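Local coordinates for pectinesterase (Sitophilus oryzae, PDB 4PMH), which hydrolyses the methyl esters of pectin, releasing methanol and leaving de-esterified galacturonan, and is thought to take part in the weevil's digestion of plant cell walls, at residues 231-245 with 266-280. Residues are numbered along the deposited sequence; the frame is centred on the assembly and turned at random.
Sequences GGSAIFESCTFYVKA and GYFVYKSTITGDSAW
Tyr242 lays one ring face over Gly276, whose CA stands 3.7 Å from the ring centroid and almost on its normal, a CH-pi contact. With CG anti to the backbone N (chi1 -167°), the ring reaches along the neighbouring chain until its hydroxyl donates to OD1 of Asp277, 2.5 Å from Tyr242 OH; the carboxylate stands nearly upright to the ring and is met from above its own plane. The other oxygen, Asp277 OD2, takes the backbone N of Ala245 at 2.6 Å on its anti side, so one carboxylate ties the Tyr242 hydroxyl to the Ala245 backbone. Beyond it, Trp280 receives Val243 CG1 on one face, 3.2 Å from Trp280 NE1, while that N-H, lying in the ring plane, meets Lys244 O from well above the carbonyl plane.

The strands run parallel as successive rungs of the pectinesterase beta-helix, and Thr240 lies beside Thr273. Inside, Phe241 points CE1 at Val269 CG1, 3.9 Å away, and Phe236 leans on Val269 CG2; Ile221 of the preceding rung touches both phenylalanines. On the other side Glu237 runs alongside the Tyr270 ring edge, its OE1 held by Tyr215 OH. At the bend between strands, Ser272 OG accepts from Cys239 N at 2.9 Å and donates to Tyr270 O, replacing a backbone carbonyl in the ladder.

Apolar packing of phenylalanine against valine and isoleucine thus lines the interior while hydroxyl and carboxylate groups tie the turns; the paired grip on Asp277 would probably stabilise its negative charge.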
ATOM      1  N   GLY A 231       0.989  -5.946  -5.724  1.00 12.42           N
ATOM      2  CA  GLY A 231       1.822  -7.112  -5.948  1.00 12.47           C
ATOM      3  C   GLY A 231       3.271  -7.054  -5.503  1.00 12.58           C
ATOM      4  O   GLY A 231       4.057  -7.911  -5.890  1.00 13.30           O
ATOM      5  N   GLY A 232       3.635  -6.081  -4.688  1.00 12.46           N
ATOM      6  CA  GLY A 232       5.021  -5.926  -4.283  1.00 12.83           C
ATOM      7  C   GLY A 232       5.403  -6.917  -3.200  1.00 12.94           C
ATOM      8  O   GLY A 232       4.543  -7.616  -2.640  1.00 12.61           O
ATOM      9  N   SER A 233       6.699  -6.989  -2.924  1.00 13.45           N
ATOM     10  CA  SER A 233       7.184  -7.590  -1.703  1.00 13.41           C
ATOM     11  C   SER A 233       7.221  -6.480  -0.678  1.00 14.31           C
ATOM     12  O   SER A 233       8.170  -5.701  -0.647  1.00 15.22           O
ATOM     13  CB  SER A 233       8.578  -8.174  -1.887  1.00 13.59           C
ATOM     14  OG  SER A 233       8.564  -9.324  -2.711  1.00 13.61           O
ATOM     15  N   ALA A 234       6.194  -6.396   0.161  1.00 14.45           N
ATOM     16  CA  ALA A 234       6.046  -5.251   1.070  1.00 14.11           C
ATOM     17  C   ALA A 234       6.019  -5.707   2.515  1.00 13.88           C
ATOM     18  O   ALA A 234       5.220  -6.562   2.884  1.00 13.01           O
ATOM     19  CB  ALA A 234       4.787  -4.462   0.740  1.00 14.18           C
ATOM     20  N   ILE A 235       6.928  -5.142   3.310  1.00 13.68           N
ATOM     21  CA  ILE A 235       7.065  -5.435   4.727  1.00 13.76           C
ATOM     22  C   ILE A 235       6.474  -4.280   5.526  1.00 13.55           C
ATOM     23  O   ILE A 235       6.779  -3.112   5.253  1.00 13.42           O
ATOM     24  CB  ILE A 235       8.550  -5.598   5.095  1.00 14.65           C
ATOM     25  CG1 ILE A 235       9.119  -6.805   4.360  1.00 15.81           C
ATOM     26  CG2 ILE A 235       8.747  -5.698   6.597  1.00 14.42           C
ATOM     27  CD1 ILE A 235      10.629  -6.785   4.235  1.00 16.64           C
ATOM     28  N   PHE A 236       5.627  -4.605   6.498  1.00 12.81           N
ATOM     29  CA  PHE A 236       4.995  -3.615   7.365  1.00 13.04           C
ATOM     30  C   PHE A 236       5.368  -3.973   8.785  1.00 13.21           C
ATOM     31  O   PHE A 236       4.858  -4.953   9.320  1.00 13.80           O
ATOM     32  CB  PHE A 236       3.480  -3.664   7.224  1.00 13.12           C
ATOM     33  CG  PHE A 236       2.991  -3.324   5.857  1.00 13.83           C
ATOM     34  CD1 PHE A 236       2.680  -2.006   5.519  1.00 14.09           C
ATOM     35  CD2 PHE A 236       2.839  -4.313   4.892  1.00 14.09           C
ATOM     36  CE1 PHE A 236       2.223  -1.694   4.253  1.00 14.64           C
ATOM     37  CE2 PHE A 236       2.387  -3.997   3.619  1.00 14.12           C
ATOM     38  CZ  PHE A 236       2.073  -2.689   3.303  1.00 14.63           C
ATOM     39  N   GLU A 237       6.285  -3.213   9.378  1.00 13.10           N
ATOM     40  CA  GLU A 237       6.770  -3.506  10.730  1.00 13.98           C
ATOM     41  C   GLU A 237       6.389  -2.350  11.656  1.00 13.65           C
ATOM     42  O   GLU A 237       6.681  -1.178  11.348  1.00 12.89           O
ATOM     43  CB  GLU A 237       8.297  -3.734  10.726  1.00 15.05           C
ATOM     44  CG  GLU A 237       8.869  -3.953  12.103  1.00 17.16           C
ATOM     45  CD  GLU A 237      10.361  -4.266  12.124  1.00 20.61           C
ATOM     46  OE1 GLU A 237      11.055  -4.116  11.096  1.00 21.85           O
ATOM     47  OE2 GLU A 237      10.847  -4.667  13.209  1.00 25.07           O
ATOM     48  N   SER A 238       5.740  -2.680  12.777  1.00 12.88           N
ATOM     49  CA  SER A 238       5.282  -1.683  13.754  1.00 13.05           C
ATOM     50  C   SER A 238       4.347  -0.660  13.118  1.00 12.24           C
ATOM     51  O   SER A 238       4.466   0.525  13.339  1.00 12.49           O
ATOM     52  CB  SER A 238       6.441  -0.996  14.466  1.00 13.58           C
ATOM     53  OG  SER A 238       7.292  -1.992  15.033  1.00 15.96           O
ATOM     54  N   CYS A 239       3.417  -1.155  12.334  1.00 12.58           N
ATOM     55  CA  CYS A 239       2.471  -0.306  11.629  1.00 12.50           C
ATOM     56  C   CYS A 239       1.103  -0.483  12.248  1.00 12.86           C
ATOM     57  O   CYS A 239       0.892  -1.413  13.010  1.00 12.61           O
ATOM     58  CB  CYS A 239       2.431  -0.687  10.149  1.00 13.00           C
ATOM     59  SG  CYS A 239       3.854  -0.131   9.190  1.00 12.97           S
ATOM     60  N   THR A 240       0.186   0.437  11.939  1.00 12.90           N
ATOM     61  CA  THR A 240      -1.188   0.329  12.380  1.00 13.46           C
ATOM     62  C   THR A 240      -2.089   0.417  11.166  1.00 13.26           C
ATOM     63  O   THR A 240      -1.927   1.332  10.353  1.00 13.77           O
ATOM     64  CB  THR A 240      -1.562   1.440  13.392  1.00 13.51           C
ATOM     65  OG1 THR A 240      -0.776   1.290  14.582  1.00 13.86           O
ATOM     66  CG2 THR A 240      -3.026   1.368  13.785  1.00 13.98           C
ATOM     67  N   PHE A 241      -3.021  -0.526  11.057  1.00 13.19           N
ATOM     68  CA  PHE A 241      -3.998  -0.564   9.976  1.00 13.58           C
ATOM     69  C   PHE A 241      -5.377  -0.337  10.593  1.00 14.29           C
ATOM     70  O   PHE A 241      -5.799  -1.109  11.481  1.00 14.19           O
ATOM     71  CB  PHE A 241      -3.971  -1.926   9.264  1.00 13.47           C
ATOM     72  CG  PHE A 241      -2.628  -2.295   8.689  1.00 12.97           C
ATOM     73  CD1 PHE A 241      -1.678  -2.929   9.475  1.00 13.26           C
ATOM     74  CD2 PHE A 241      -2.312  -2.004   7.365  1.00 12.77           C
ATOM     75  CE1 PHE A 241      -0.428  -3.261   8.951  1.00 13.10           C
ATOM     76  CE2 PHE A 241      -1.070  -2.314   6.841  1.00 12.99           C
ATOM     77  CZ  PHE A 241      -0.118  -2.946   7.641  1.00 12.97           C
ATOM     78  N   TYR A 242      -6.078   0.704  10.140  1.00 14.40           N
ATOM     79  CA  TYR A 242      -7.298   1.153  10.797  1.00 14.62           C
ATOM     80  C   TYR A 242      -8.471   1.102   9.829  1.00 14.37           C
ATOM     81  O   TYR A 242      -8.478   1.804   8.818  1.00 13.45           O
ATOM     82  CB  TYR A 242      -7.106   2.580  11.325  1.00 15.96           C
ATOM     83  CG  TYR A 242      -8.178   3.029  12.279  1.00 16.89           C
ATOM     84  CD1 TYR A 242      -9.390   3.487  11.804  1.00 17.69           C
ATOM     85  CD2 TYR A 242      -7.979   2.978  13.663  1.00 18.05           C
ATOM     86  CE1 TYR A 242     -10.387   3.878  12.668  1.00 18.89           C
ATOM     87  CE2 TYR A 242      -8.977   3.370  14.548  1.00 18.70           C
ATOM     88  CZ  TYR A 242     -10.182   3.814  14.037  1.00 19.24           C
ATOM     89  OH  TYR A 242     -11.194   4.236  14.871  1.00 20.61           O
ATOM     90  N   VAL A 243      -9.448   0.273  10.144  1.00 14.29           N
ATOM     91  CA  VAL A 243     -10.619   0.090   9.311  1.00 15.35           C
ATOM     92  C   VAL A 243     -11.649   1.131   9.707  1.00 16.90           C
ATOM     93  O   VAL A 243     -12.183   1.090  10.803  1.00 16.34           O
ATOM     94  CB  VAL A 243     -11.237  -1.291   9.485  1.00 15.24           C
ATOM     95  CG1 VAL A 243     -12.385  -1.487   8.504  1.00 15.54           C
ATOM     96  CG2 VAL A 243     -10.178  -2.360   9.271  1.00 15.37           C
ATOM     97  N   LYS A 244     -11.911   2.054   8.801  1.00 18.07           N
ATOM     98  CA  LYS A 244     -12.810   3.154   9.064  1.00 20.86           C
ATOM     99  C   LYS A 244     -14.242   2.722   8.866  1.00 22.19           C
ATOM    100  O   LYS A 244     -14.537   1.845   8.066  1.00 21.43           O
ATOM    101  CB  LYS A 244     -12.510   4.321   8.126  1.00 22.97           C
ATOM    102  CG  LYS A 244     -11.281   5.134   8.511  1.00 25.38           C
ATOM    103  CD  LYS A 244     -11.287   6.521   7.876  1.00 29.11           C
ATOM    104  CE  LYS A 244     -12.317   7.456   8.496  1.00 29.43           C
ATOM    105  NZ  LYS A 244     -11.901   8.090   9.780  1.00 30.73           N
ATOM    106  N   ALA A 245     -15.135   3.376   9.599  1.00 26.06           N
ATOM    107  CA  ALA A 245     -16.564   3.089   9.527  1.00 30.03           C
ATOM    108  C   ALA A 245     -17.371   4.278   8.976  1.00 32.84           C
ATOM    109  O   ALA A 245     -18.590   4.165   8.781  1.00 35.74           O
ATOM    110  CB  ALA A 245     -17.067   2.696  10.912  1.00 30.36           C
ATOM    111  N   GLY A 266       5.084 -11.908  -0.800  1.00 13.80           N
ATOM    112  CA  GLY A 266       4.124 -10.836  -1.027  1.00 13.21           C
ATOM    113  C   GLY A 266       4.171  -9.869   0.134  1.00 13.00           C
ATOM    114  O   GLY A 266       5.170  -9.173   0.335  1.00 13.36           O
ATOM    115  N   TYR A 267       3.106  -9.846   0.923  1.00 13.07           N
ATOM    116  CA  TYR A 267       2.981  -8.894   2.027  1.00 12.61           C
ATOM    117  C   TYR A 267       3.340  -9.567   3.367  1.00 12.70           C
ATOM    118  O   TYR A 267       2.923 -10.677   3.642  1.00 12.58           O
ATOM    119  CB  TYR A 267       1.568  -8.308   2.044  1.00 12.57           C
ATOM    120  CG  TYR A 267       1.211  -7.382   0.896  1.00 12.57           C
ATOM    121  CD1 TYR A 267       2.185  -6.805   0.081  1.00 12.40           C
ATOM    122  CD2 TYR A 267      -0.133  -7.042   0.647  1.00 12.64           C
ATOM    123  CE1 TYR A 267       1.846  -5.917  -0.940  1.00 12.65           C
ATOM    124  CE2 TYR A 267      -0.471  -6.163  -0.361  1.00 12.78           C
ATOM    125  CZ  TYR A 267       0.520  -5.615  -1.165  1.00 12.73           C
ATOM    126  OH  TYR A 267       0.178  -4.734  -2.152  1.00 12.78           O
ATOM    127  N   PHE A 268       4.158  -8.893   4.166  1.00 12.66           N
ATOM    128  CA  PHE A 268       4.541  -9.356   5.495  1.00 12.57           C
ATOM    129  C   PHE A 268       4.192  -8.281   6.518  1.00 12.29           C
ATOM    130  O   PHE A 268       4.753  -7.161   6.495  1.00 12.59           O
ATOM    131  CB  PHE A 268       6.038  -9.640   5.529  1.00 12.49           C
ATOM    132  CG  PHE A 268       6.516 -10.279   6.795  1.00 12.39           C
ATOM    133  CD1 PHE A 268       6.001 -11.475   7.242  1.00 12.71           C
ATOM    134  CD2 PHE A 268       7.522  -9.690   7.515  1.00 12.89           C
ATOM    135  CE1 PHE A 268       6.475 -12.064   8.407  1.00 12.84           C
ATOM    136  CE2 PHE A 268       8.017 -10.272   8.670  1.00 13.21           C
ATOM    137  CZ  PHE A 268       7.493 -11.451   9.120  1.00 12.69           C
ATOM    138  N   VAL A 269       3.236  -8.613   7.379  1.00 11.78           N
ATOM    139  CA  VAL A 269       2.787  -7.739   8.455  1.00 11.86           C
ATOM    140  C   VAL A 269       3.323  -8.303   9.777  1.00 12.49           C
ATOM    141  O   VAL A 269       2.961  -9.422  10.165  1.00 12.61           O
ATOM    142  CB  VAL A 269       1.259  -7.668   8.472  1.00 11.76           C
ATOM    143  CG1 VAL A 269       0.788  -6.857   9.655  1.00 11.87           C
ATOM    144  CG2 VAL A 269       0.722  -7.089   7.157  1.00 11.66           C
ATOM    145  N   TYR A 270       4.185  -7.532  10.450  1.00 12.53           N
ATOM    146  CA  TYR A 270       4.956  -7.993  11.608  1.00 12.75           C
ATOM    147  C   TYR A 270       4.984  -6.948  12.739  1.00 12.93           C
ATOM    148  O   TYR A 270       5.245  -5.780  12.494  1.00 12.25           O
ATOM    149  CB  TYR A 270       6.372  -8.274  11.148  1.00 13.18           C
ATOM    150  CG  TYR A 270       7.359  -8.718  12.197  1.00 13.24           C
ATOM    151  CD1 TYR A 270       7.171  -9.893  12.899  1.00 13.79           C
ATOM    152  CD2 TYR A 270       8.539  -8.012  12.406  1.00 13.80           C
ATOM    153  CE1 TYR A 270       8.095 -10.329  13.833  1.00 14.46           C
ATOM    154  CE2 TYR A 270       9.475  -8.445  13.339  1.00 14.78           C
ATOM    155  CZ  TYR A 270       9.242  -9.603  14.051  1.00 15.28           C
ATOM    156  OH  TYR A 270      10.155 -10.031  14.990  1.00 17.81           O
ATOM    157  N   LYS A 271       4.712  -7.386  13.974  1.00 12.83           N
ATOM    158  CA  LYS A 271       4.668  -6.530  15.145  1.00 13.22           C
ATOM    159  C   LYS A 271       3.792  -5.302  14.881  1.00 12.51           C
ATOM    160  O   LYS A 271       4.128  -4.197  15.271  1.00 12.75           O
ATOM    161  CB  LYS A 271       6.071  -6.098  15.553  1.00 14.40           C
ATOM    162  CG  LYS A 271       7.035  -7.237  15.805  1.00 15.78           C
ATOM    163  CD  LYS A 271       6.651  -8.011  17.044  1.00 18.63           C
ATOM    164  CE  LYS A 271       7.849  -8.742  17.620  1.00 20.44           C
ATOM    165  NZ  LYS A 271       7.427  -9.813  18.549  1.00 23.13           N
ATOM    166  N   SER A 272       2.665  -5.518  14.231  1.00 12.27           N
ATOM    167  CA  SER A 272       1.762  -4.438  13.849  1.00 12.30           C
ATOM    168  C   SER A 272       0.411  -4.576  14.575  1.00 12.94           C
ATOM    169  O   SER A 272       0.207  -5.515  15.367  1.00 12.27           O
ATOM    170  CB  SER A 272       1.600  -4.437  12.318  1.00 12.61           C
ATOM    171  OG  SER A 272       2.791  -3.917  11.683  1.00 12.82           O
ATOM    172  N   THR A 273      -0.486  -3.615  14.337  1.00 12.57           N
ATOM    173  CA  THR A 273      -1.794  -3.611  14.920  1.00 13.20           C
ATOM    174  C   THR A 273      -2.820  -3.477  13.816  1.00 13.26           C
ATOM    175  O   THR A 273      -2.685  -2.634  12.913  1.00 12.81           O
ATOM    176  CB  THR A 273      -1.934  -2.424  15.884  1.00 13.81           C
ATOM    177  OG1 THR A 273      -0.995  -2.581  16.968  1.00 14.08           O
ATOM    178  CG2 THR A 273      -3.346  -2.322  16.448  1.00 14.27           C
ATOM    179  N   ILE A 274      -3.833  -4.324  13.875  1.00 13.57           N
ATOM    180  CA  ILE A 274      -4.960  -4.241  12.968  1.00 14.27           C
ATOM    181  C   ILE A 274      -6.231  -3.927  13.772  1.00 14.70           C
ATOM    182  O   ILE A 274      -6.692  -4.719  14.594  1.00 14.62           O
ATOM    183  CB  ILE A 274      -5.136  -5.556  12.189  1.00 14.63           C
ATOM    184  CG1 ILE A 274      -3.883  -5.836  11.350  1.00 14.89           C
ATOM    185  CG2 ILE A 274      -6.393  -5.483  11.363  1.00 14.98           C
ATOM    186  CD1 ILE A 274      -3.896  -7.151  10.610  1.00 15.37           C
ATOM    187  N   THR A 275      -6.812  -2.768  13.507  1.00 15.16           N
ATOM    188  CA  THR A 275      -7.888  -2.269  14.337  1.00 15.91           C
ATOM    189  C   THR A 275      -8.848  -1.440  13.492  1.00 16.43           C
ATOM    190  O   THR A 275      -8.788  -1.452  12.253  1.00 15.77           O
ATOM    191  CB  THR A 275      -7.290  -1.452  15.507  1.00 16.07           C
ATOM    192  OG1 THR A 275      -8.305  -1.169  16.467  1.00 16.66           O
ATOM    193  CG2 THR A 275      -6.663  -0.157  15.022  1.00 16.07           C
ATOM    194  N   GLY A 276      -9.740  -0.723  14.151  1.00 17.40           N
ATOM    195  CA  GLY A 276     -10.682   0.088  13.413  1.00 18.88           C
ATOM    196  C   GLY A 276     -11.692   0.719  14.327  1.00 20.28           C
ATOM    197  O   GLY A 276     -11.572   0.628  15.549  1.00 19.46           O
ATOM    198  N   ASP A 277     -12.693   1.343  13.702  1.00 21.31           N
ATOM    199  CA  ASP A 277     -13.782   1.987  14.412  1.00 23.15           C
ATOM    200  C   ASP A 277     -14.598   0.960  15.172  1.00 23.42           C
ATOM    201  O   ASP A 277     -14.748  -0.181  14.730  1.00 21.62           O
ATOM    202  CB  ASP A 277     -14.708   2.748  13.443  1.00 23.73           C
ATOM    203  CG  ASP A 277     -14.130   4.080  12.977  1.00 25.10           C
ATOM    204  OD1 ASP A 277     -13.371   4.751  13.736  1.00 26.17           O
ATOM    205  OD2 ASP A 277     -14.448   4.472  11.822  1.00 27.63           O
ATOM    206  N   SER A 278     -15.158   1.416  16.292  1.00 26.22           N
ATOM    207  CA  SER A 278     -15.888   0.588  17.260  1.00 28.47           C
ATOM    208  C   SER A 278     -17.043  -0.147  16.638  1.00 27.74           C
ATOM    209  O   SER A 278     -17.389  -1.238  17.065  1.00 26.99           O
ATOM    210  CB  SER A 278     -16.436   1.474  18.387  1.00 30.39           C
ATOM    211  OG  SER A 278     -15.497   2.481  18.714  1.00 34.98           O
ATOM    212  N   ALA A 279     -17.653   0.467  15.634  1.00 27.75           N
ATOM    213  CA  ALA A 279     -18.743  -0.166  14.917  1.00 28.70           C
ATOM    214  C   ALA A 279     -18.399  -1.601  14.486  1.00 29.45           C
ATOM    215  O   ALA A 279     -19.225  -2.504  14.659  1.00 30.44           O
ATOM    216  CB  ALA A 279     -19.144   0.689  13.723  1.00 28.49           C
ATOM    217  N   TRP A 280     -17.184  -1.802  13.956  1.00 29.00           N
ATOM    218  CA  TRP A 280     -16.710  -3.133  13.513  1.00 29.41           C
ATOM    219  C   TRP A 280     -16.519  -4.103  14.676  1.00 31.02           C
ATOM    220  O   TRP A 280     -16.646  -5.315  14.492  1.00 29.84           O
ATOM    221  CB  TRP A 280     -15.362  -3.043  12.776  1.00 29.12           C
ATOM    222  CG  TRP A 280     -15.399  -2.201  11.577  1.00 27.07           C
ATOM    223  CD1 TRP A 280     -14.733  -1.041  11.382  1.00 26.73           C
ATOM    224  CD2 TRP A 280     -16.164  -2.440  10.402  1.00 27.12           C
ATOM    225  NE1 TRP A 280     -15.024  -0.533  10.141  1.00 26.34           N
ATOM    226  CE2 TRP A 280     -15.907  -1.374   9.516  1.00 27.48           C
ATOM    227  CE3 TRP A 280     -17.036  -3.463  10.002  1.00 26.90           C
ATOM    228  CZ2 TRP A 280     -16.500  -1.288   8.258  1.00 27.16           C
ATOM    229  CZ3 TRP A 280     -17.635  -3.376   8.754  1.00 27.37           C
ATOM    230  CH2 TRP A 280     -17.359  -2.306   7.893  1.00 27.89           C
TER
HETATM  231  O   HOH W   1       5.694  -2.808  17.209  1.00 26.79           O
HETATM  232  O   HOH W   2       1.285  -1.034  16.268  1.00 40.91           O